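Nucleocapsid (PDB 4AKL) binds single- and double-stranded RNA, probably takes part in packaging the viral genome, and displays sequence-non-specific double-stranded DNA endonuclease activity. Local coordinates at residues L416-N419 with N423-C426; Y30-S35 with G461-F466; H409-L414 with L455-V460. All coordinates share one frame; numbering follows the deposited sequence.

How the interactions relate
The three contacts lie close together, with centres 9 to 11 Å apart, in the largely helical body of the protein, and along the chain interactions 1 and 3 are both nested inside the long loop closed by interaction 2. Interaction 1 meets interaction 2 through Arg417, whose N lies 3.0 Å from Tyr30 O, a probable hydrogen bond. It meets interaction 3 where Cys426 SG packs 3.6 Å from Ile413 O and Thr418 CG2 lies 3.7 Å from Ser458 OG. Interactions 2 and 3 join where helix 450-460 ends: Lys462 N is 3.1 Å from Gln457 O, again probably hydrogen-bonded, and Pro465 CG packs 3.7 Å from Lys411 O.

Interaction 1: L416-N419 with N423-C426; sequences LRTN and NNPC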
loop_
_atom_site.group_PDB
_atom_site.type_symbol
_atom_site.label_atom_id
_atom_site.label_comp_id
_atom_site.label_asym_id
_atom_site.label_seq_id
_atom_site.Cartn_x
_atom_site.Cartn_y
_atom_site.Cartn_z
ATOM N N LEU A 416 -6.517 15.408 6.740
ATOM C CA LEU A 416 -6.141 16.722 7.297
ATOM C C LEU A 416 -5.334 17.456 6.247
ATOM O O LEU A 416 -4.460 16.832 5.621
ATOM C CB LEU A 416 -5.319 16.622 8.580
ATOM C CG LEU A 416 -6.090 16.300 9.861
ATOM C CD1 LEU A 416 -5.124 15.897 10.960
ATOM C CD2 LEU A 416 -7.009 17.473 10.321
ATOM N N ARG A 417 -5.611 18.765 6.074
ATOM C CA ARG A 417 -4.942 19.564 5.023
ATOM C C ARG A 417 -3.454 19.651 5.258
ATOM O O ARG A 417 -2.992 19.558 6.394
ATOM C CB ARG A 417 -5.530 21.006 4.915
ATOM C CG ARG A 417 -6.947 21.062 4.349
ATOM C CD ARG A 417 -7.506 22.472 4.253
ATOM N NE ARG A 417 -8.863 22.479 3.668
ATOM C CZ ARG A 417 -9.152 22.402 2.355
ATOM N NH1 ARG A 417 -8.191 22.322 1.414
ATOM N NH2 ARG A 417 -10.437 22.401 1.969
ATOM N N THR A 418 -2.715 19.822 4.173
ATOM C CA THR A 418 -1.285 20.025 4.227
ATOM C C THR A 418 -0.869 21.443 3.813
ATOM O O THR A 418 0.301 21.761 3.884
ATOM C CB THR A 418 -0.537 19.005 3.328
ATOM O OG1 THR A 418 -1.008 19.101 1.979
ATOM C CG2 THR A 418 -0.737 17.535 3.869
ATOM N N ASN A 419 -1.819 22.288 3.400
ATOM C CA ASN A 419 -1.464 23.629 2.838
ATOM C C ASN A 419 -1.058 24.663 3.892
ATOM O O ASN A 419 -1.336 24.502 5.087
ATOM C CB ASN A 419 -2.567 24.151 1.934
ATOM C CG ASN A 419 -3.942 24.050 2.552
ATOM O OD1 ASN A 419 -4.399 24.955 3.267
ATOM N ND2 ASN A 419 -4.638 22.928 2.255
ATOM N N ASN A 423 -1.546 26.066 7.734
ATOM C CA ASN A 423 -0.256 25.608 8.340
ATOM C C ASN A 423 -0.087 24.090 8.565
ATOM O O ASN A 423 0.445 23.624 9.592
ATOM C CB ASN A 423 0.084 26.439 9.612
ATOM C CG ASN A 423 1.070 27.557 9.332
ATOM O OD1 ASN A 423 1.806 27.958 10.222
ATOM N ND2 ASN A 423 1.099 28.060 8.092
ATOM N N ASN A 424 -0.539 23.333 7.577
ATOM C CA ASN A 424 -0.334 21.904 7.506
ATOM C C ASN A 424 -0.732 21.132 8.798
ATOM O O ASN A 424 0.104 20.519 9.454
ATOM C CB ASN A 424 1.120 21.630 7.062
ATOM C CG ASN A 424 1.323 20.193 6.566
ATOM O OD1 ASN A 424 0.467 19.356 6.775
ATOM N ND2 ASN A 424 2.462 19.919 5.904
ATOM N N PRO A 425 -2.027 21.160 9.144
ATOM C CA PRO A 425 -2.470 20.436 10.298
ATOM C C PRO A 425 -2.266 18.934 10.159
ATOM O O PRO A 425 -2.259 18.270 11.156
ATOM C CB PRO A 425 -3.980 20.784 10.376
ATOM C CG PRO A 425 -4.317 21.112 9.069
ATOM C CD PRO A 425 -3.159 21.858 8.536
ATOM N N CYS A 426 -2.110 18.426 8.925
ATOM C CA CYS A 426 -1.758 17.051 8.725
ATOM C C CYS A 426 -0.409 16.773 9.372
ATOM O O CYS A 426 -0.279 15.865 10.237
ATOM C CB CYS A 426 -1.682 16.727 7.246
ATOM S SG CYS A 426 -1.352 14.953 6.939
#
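Two backbone hydrogen bonds tie Leu416-Asn419 to Asn423-Cys426, folding the chain back on itself at the N-terminus of helix 425-440, where Asn424 is the N-cap. Cys426 N donates to Arg417 O at 2.9 Å and Asn424 N to Asn419 O, also at 2.9 Å; both N-H...O angles are 156°. The end-to-end directions of the two segments differ by 146°, as expected of a tight reversal with three intervening residues.

The polar atoms of the Asn424 side chain bond outside the two segments, while its flank packs on Thr418. CG is anti to the backbone N (chi1 -163°); as N-cap, OD1 accepts from Ala427 N, while ND2 donates to Lys157 O. Both ends of this buried amide are therefore bonded, which should fix its rotation. Its carboxamide lies alongside Thr418, pointing the same way, and OD1 approaches Thr418 CA to 3.2 Å. Arg417 contributes its carbonyl here, whereas its guanidinium leads away and donates through NH2 to Asp28 O.

Around these bonds the packing is close. Besides its bond to Cys426 N, Arg417 O has Pro425 CD at 3.1 Å, so the proline ring lies against the same carbonyl oxygen. With Thr418 CG2 anti to the carbonyl carbon, the methyl rather than the hydroxyl faces Cys426, CG2 to Cys426 CB 3.6 Å. Beyond the segments, Ser458 of helix 450-460 touches both of these side chains, and Tyr156 touches Thr418 and Asn424. At the other end, Leu416 CB sits 3.9 Å from Cys426 CB, and Leu416 CD1 reaches Pro425 O at 3.7 Å.

Interaction 2: Y30-S35 with G461-F466; sequences YTNSYS and GKQSPF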
loop_
_atom_site.group_PDB
_atom_site.type_symbol
_atom_site.label_atom_id
_atom_site.label_comp_id
_atom_site.label_asym_id
_atom_site.label_seq_id
_atom_site.Cartn_x
_atom_site.Cartn_y
_atom_site.Cartn_z
ATOM N N TYR A 30 -10.415 22.451 7.732
ATOM C CA TYR A 30 -9.141 21.773 8.077
ATOM C C TYR A 30 -8.948 20.452 7.404
ATOM O O TYR A 30 -7.941 19.801 7.665
ATOM C CB TYR A 30 -9.028 21.583 9.609
ATOM C CG TYR A 30 -9.150 22.892 10.336
ATOM C CD1 TYR A 30 -8.128 23.829 10.267
ATOM C CD2 TYR A 30 -10.281 23.203 11.062
ATOM C CE1 TYR A 30 -8.218 25.032 10.912
ATOM C CE2 TYR A 30 -10.392 24.437 11.722
ATOM C CZ TYR A 30 -9.359 25.336 11.644
ATOM O OH TYR A 30 -9.457 26.551 12.292
ATOM N N THR A 31 -9.890 20.050 6.546
ATOM C CA THR A 31 -9.833 18.768 5.883
ATOM C C THR A 31 -9.997 18.919 4.398
ATOM O O THR A 31 -10.681 19.818 3.967
ATOM C CB THR A 31 -10.926 17.833 6.377
ATOM O OG1 THR A 31 -12.193 18.473 6.277
ATOM C CG2 THR A 31 -10.697 17.449 7.823
ATOM N N ASN A 32 -9.367 18.025 3.634
ATOM C CA ASN A 32 -9.438 18.015 2.157
ATOM C C ASN A 32 -10.816 17.677 1.697
ATOM O O ASN A 32 -11.375 18.333 0.831
ATOM C CB ASN A 32 -8.454 17.019 1.538
ATOM C CG ASN A 32 -6.997 17.366 1.837
ATOM O OD1 ASN A 32 -6.631 18.543 1.894
ATOM N ND2 ASN A 32 -6.172 16.344 2.019
ATOM N N SER A 33 -11.377 16.648 2.302
ATOM C CA SER A 33 -12.722 16.259 1.991
ATOM C C SER A 33 -13.588 16.727 3.169
ATOM O O SER A 33 -13.131 16.764 4.283
ATOM C CB SER A 33 -12.731 14.746 1.728
ATOM O OG SER A 33 -13.934 14.297 1.205
ATOM N N TYR A 34 -14.829 17.146 2.900
ATOM C CA TYR A 34 -15.762 17.570 3.963
ATOM C C TYR A 34 -15.848 16.517 5.104
ATOM O O TYR A 34 -15.882 15.290 4.865
ATOM C CB TYR A 34 -17.136 17.825 3.402
ATOM C CG TYR A 34 -17.336 19.221 2.807
ATOM C CD1 TYR A 34 -17.579 20.304 3.618
ATOM C CD2 TYR A 34 -17.288 19.431 1.433
ATOM C CE1 TYR A 34 -17.779 21.607 3.071
ATOM C CE2 TYR A 34 -17.479 20.691 0.873
ATOM C CZ TYR A 34 -17.719 21.775 1.691
ATOM O OH TYR A 34 -17.907 23.022 1.120
ATOM N N SER A 35 -15.880 17.022 6.330
ATOM C CA SER A 35 -15.812 16.205 7.506
ATOM C C SER A 35 -16.453 16.909 8.679
ATOM O O SER A 35 -17.021 18.015 8.541
ATOM C CB SER A 35 -14.335 15.932 7.831
ATOM O OG SER A 35 -13.757 17.063 8.406
ATOM N N GLY A 461 2.412 12.074 -1.603
ATOM C CA GLY A 461 1.390 12.951 -2.123
ATOM C C GLY A 461 -0.027 12.505 -1.866
ATOM O O GLY A 461 -0.953 13.094 -2.443
ATOM N N LYS A 462 -0.226 11.489 -1.017
ATOM C CA LYS A 462 -1.566 11.024 -0.726
ATOM C C LYS A 462 -2.277 12.085 0.070
ATOM O O LYS A 462 -1.736 12.591 1.040
ATOM C CB LYS A 462 -1.588 9.676 0.047
ATOM C CG LYS A 462 -1.072 8.484 -0.779
ATOM C CD LYS A 462 -0.885 7.154 0.011
ATOM C CE LYS A 462 -2.234 6.558 0.465
ATOM N NZ LYS A 462 -2.224 5.113 0.955
ATOM N N GLN A 463 -3.477 12.415 -0.360
ATOM C CA GLN A 463 -4.347 13.331 0.332
ATOM C C GLN A 463 -5.713 12.706 0.713
ATOM O O GLN A 463 -6.658 13.426 1.024
ATOM C CB GLN A 463 -4.543 14.555 -0.524
ATOM C CG GLN A 463 -3.263 15.310 -0.676
ATOM C CD GLN A 463 -3.410 16.565 -1.409
ATOM O OE1 GLN A 463 -2.429 17.219 -1.638
ATOM N NE2 GLN A 463 -4.641 16.939 -1.794
ATOM N N SER A 464 -5.780 11.373 0.684
ATOM C CA SER A 464 -6.922 10.601 1.081
ATOM C C SER A 464 -6.428 9.199 1.392
ATOM O O SER A 464 -5.445 8.734 0.755
ATOM C CB SER A 464 -7.942 10.533 -0.044
ATOM O OG SER A 464 -8.898 9.499 0.137
ATOM N N PRO A 465 -7.086 8.518 2.367
ATOM C CA PRO A 465 -6.808 7.107 2.603
ATOM C C PRO A 465 -7.209 6.159 1.469
ATOM O O PRO A 465 -6.737 5.022 1.466
ATOM C CB PRO A 465 -7.613 6.770 3.882
ATOM C CG PRO A 465 -8.591 7.815 4.038
ATOM C CD PRO A 465 -8.065 9.053 3.328
ATOM N N PHE A 466 -8.065 6.635 0.519
ATOM C CA PHE A 466 -8.583 5.801 -0.556
ATOM C C PHE A 466 -7.810 5.869 -1.863
ATOM O O PHE A 466 -8.222 5.268 -2.820
ATOM C CB PHE A 466 -10.059 6.107 -0.769
ATOM C CG PHE A 466 -10.835 5.869 0.465
ATOM C CD1 PHE A 466 -11.179 4.592 0.825
ATOM C CD2 PHE A 466 -11.183 6.920 1.299
ATOM C CE1 PHE A 466 -11.891 4.335 2.054
ATOM C CE2 PHE A 466 -11.875 6.671 2.494
ATOM C CZ PHE A 466 -12.233 5.355 2.860
#
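Asn32 and Gln463 bring together two irregular segments from distant parts of the sequence, with their CA atoms 7.2 Å apart, the shortest such separation between Tyr30-Ser35 and Gly461-Phe466. Neither segment is helix or strand. The later one leaves helix 450-460 through a Schellman motif at Gly461, whose positive phi breaks the helical path, and then makes an ST turn in which Ser464 OG accepts from Phe466 N.

One hydrogen bond spans the gap: Asn32 ND2 donates to Gln463 O at 3.1 Å with an N-H...O angle of 153°. The donor comes in well to the side of the carbonyl, only 18° from its plane. Asn32 CG stands beside its own backbone N (chi1 -63°), which brings ND2 up to the Gln463 carbonyl. The same ND2 lies 3.5 Å from Gln463 CB, and the two side chains cross at about a right angle.

The Asn32 side chain also touches Asn415 and Arg417. With just 95 Å² buried between the segments at the surface, the chemistry implies a specific but slender join: a side-chain amide binds a main-chain carbonyl, so the bond does not depend on the Gln463 side-chain amide.

Interaction 3: H409-L414 with L455-V460; sequences HTKSIL and LHQSLV
Lys411 and Leu414 pack against Gln457 in a buried contact between a 3-10 turn, which precedes helix 425-440, and the C-terminal part of helix 450-460. The turn is defined by successive i to i+3 bonds, such as Leu414 N to Lys411 O at 3.0 Å, and it places Lys411 and Leu414 to meet the same glutamine.

Gln457 OE1 is the shared point of approach. Leu414 CD1 lies 3.6 Å from it, and Lys411 CE is equally near. Both partner side chains cross the glutamine at about a right angle, and its OE1 meets their aliphatic carbons by van der Waals contact. Lys411 is extended beyond CG, which lays CE and NZ beside the amide, NZ 3.8 Å from Gln457 NE2 without a hydrogen bond. That charge is instead met by a salt bridge to Glu387 and a hydrogen bond to His453. The other Leu414 branch, CD2, flanks the helix backbone at 4.3 Å from Ser458 N.

Gln457 OE1 also has a weak hydrogen bond from Lys462 NZ, so a second lysine approaches the buried oxygen and may polarise the amide. Through Glu387 the cluster is tied to helix 385-392. On the neighbouring sides, Ile413 packs on Ile430 and Leu433 of helix 425-440, Leu455 meets Met169 and Met173 of helix 163-181, and Ser458 OG is hydrogen-bonded to Tyr156 OH on the short strand 155-156.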
loop_
_atom_site.group_PDB
_atom_site.type_symbol
_atom_site.label_atom_id
_atom_site.label_comp_id
_atom_site.label_asym_id
_atom_site.label_seq_id
_atom_site.Cartn_x
_atom_site.Cartn_y
_atom_site.Cartn_z
ATOM N N HIS A 409 -10.141 6.574 13.252
ATOM C CA HIS A 409 -9.295 5.534 12.677
ATOM C C HIS A 409 -8.084 6.210 12.034
ATOM O O HIS A 409 -8.223 7.257 11.408
ATOM C CB HIS A 409 -10.090 4.658 11.717
ATOM C CG HIS A 409 -11.271 4.043 12.367
ATOM N ND1 HIS A 409 -11.176 2.896 13.106
ATOM C CD2 HIS A 409 -12.570 4.452 12.458
ATOM C CE1 HIS A 409 -12.361 2.595 13.604
ATOM N NE2 HIS A 409 -13.230 3.519 13.224
ATOM N N THR A 410 -6.914 5.592 12.215
ATOM C CA THR A 410 -5.624 6.200 11.906
ATOM C C THR A 410 -5.597 7.024 10.629
ATOM O O THR A 410 -5.360 8.217 10.673
ATOM C CB THR A 410 -4.483 5.143 11.955
ATOM O OG1 THR A 410 -4.508 4.530 13.238
ATOM C CG2 THR A 410 -3.094 5.746 11.769
ATOM N N LYS A 411 -5.876 6.404 9.482
ATOM C CA LYS A 411 -5.632 7.078 8.228
ATOM C C LYS A 411 -6.583 8.268 7.893
ATOM O O LYS A 411 -6.407 8.913 6.832
ATOM C CB LYS A 411 -5.474 6.037 7.119
ATOM C CG LYS A 411 -4.063 5.492 7.172
ATOM C CD LYS A 411 -3.792 4.357 6.272
ATOM C CE LYS A 411 -2.361 3.913 6.463
ATOM N NZ LYS A 411 -2.131 2.678 5.743
ATOM N N SER A 412 -7.553 8.572 8.777
ATOM C CA SER A 412 -8.358 9.736 8.612
ATOM C C SER A 412 -7.494 10.966 8.694
ATOM O O SER A 412 -7.872 11.996 8.161
ATOM C CB SER A 412 -9.501 9.798 9.576
ATOM O OG SER A 412 -10.460 8.798 9.294
ATOM N N ILE A 413 -6.331 10.843 9.363
ATOM C CA ILE A 413 -5.295 11.878 9.367
ATOM C C ILE A 413 -4.908 12.383 7.984
ATOM O O ILE A 413 -4.593 13.563 7.832
ATOM C CB ILE A 413 -4.006 11.378 10.154
ATOM C CG1 ILE A 413 -4.230 11.514 11.632
ATOM C CG2 ILE A 413 -2.837 12.226 9.898
ATOM C CD1 ILE A 413 -3.283 10.642 12.515
ATOM N N LEU A 414 -4.920 11.507 6.973
ATOM C CA LEU A 414 -4.550 11.882 5.624
ATOM C C LEU A 414 -5.586 12.820 4.969
ATOM O O LEU A 414 -5.299 13.415 3.957
ATOM C CB LEU A 414 -4.374 10.625 4.758
ATOM C CG LEU A 414 -3.167 9.776 5.129
ATOM C CD1 LEU A 414 -3.139 8.526 4.289
ATOM C CD2 LEU A 414 -1.856 10.572 5.000
ATOM N N LEU A 455 3.615 9.883 7.653
ATOM C CA LEU A 455 4.447 10.920 7.016
ATOM C C LEU A 455 4.887 10.543 5.605
ATOM O O LEU A 455 4.852 11.358 4.684
ATOM C CB LEU A 455 5.686 11.236 7.865
ATOM C CG LEU A 455 6.617 12.372 7.367
ATOM C CD1 LEU A 455 5.872 13.672 7.216
ATOM C CD2 LEU A 455 7.836 12.556 8.288
ATOM N N HIS A 456 5.308 9.305 5.465
ATOM C CA HIS A 456 5.770 8.759 4.194
ATOM C C HIS A 456 4.684 8.944 3.151
ATOM O O HIS A 456 4.911 9.508 2.110
ATOM C CB HIS A 456 6.128 7.289 4.371
ATOM C CG HIS A 456 6.708 6.672 3.161
ATOM N ND1 HIS A 456 8.027 6.851 2.791
ATOM C CD2 HIS A 456 6.153 5.882 2.221
ATOM C CE1 HIS A 456 8.252 6.193 1.667
ATOM N NE2 HIS A 456 7.132 5.591 1.307
ATOM N N GLN A 457 3.495 8.494 3.497
ATOM C CA GLN A 457 2.327 8.613 2.657
ATOM C C GLN A 457 1.948 10.030 2.326
ATOM O O GLN A 457 1.521 10.264 1.236
ATOM C CB GLN A 457 1.156 7.896 3.303
ATOM C CG GLN A 457 1.393 6.394 3.155
ATOM C CD GLN A 457 0.455 5.615 3.903
ATOM O OE1 GLN A 457 -0.749 5.893 3.919
ATOM N NE2 GLN A 457 0.963 4.607 4.553
ATOM N N SER A 458 2.077 10.954 3.281
ATOM C CA SER A 458 1.860 12.352 2.986
ATOM C C SER A 458 2.927 12.838 2.034
ATOM O O SER A 458 2.636 13.622 1.164
ATOM C CB SER A 458 1.900 13.211 4.254
ATOM O OG SER A 458 1.454 14.505 3.975
ATOM N N LEU A 459 4.155 12.371 2.195
ATOM C CA LEU A 459 5.281 12.790 1.330
ATOM C C LEU A 459 5.198 12.241 -0.122
ATOM O O LEU A 459 5.732 12.881 -1.052
ATOM C CB LEU A 459 6.640 12.428 1.952
ATOM C CG LEU A 459 7.106 13.161 3.224
ATOM C CD1 LEU A 459 8.428 12.588 3.619
ATOM C CD2 LEU A 459 7.210 14.711 3.052
ATOM N N VAL A 460 4.553 11.079 -0.315
ATOM C CA VAL A 460 4.362 10.566 -1.651
ATOM C C VAL A 460 3.247 11.370 -2.368
ATOM O O VAL A 460 3.184 11.352 -3.581
ATOM C CB VAL A 460 4.080 9.053 -1.712
ATOM C CG1 VAL A 460 5.186 8.239 -0.926
ATOM C CG2 VAL A 460 2.730 8.758 -1.205
#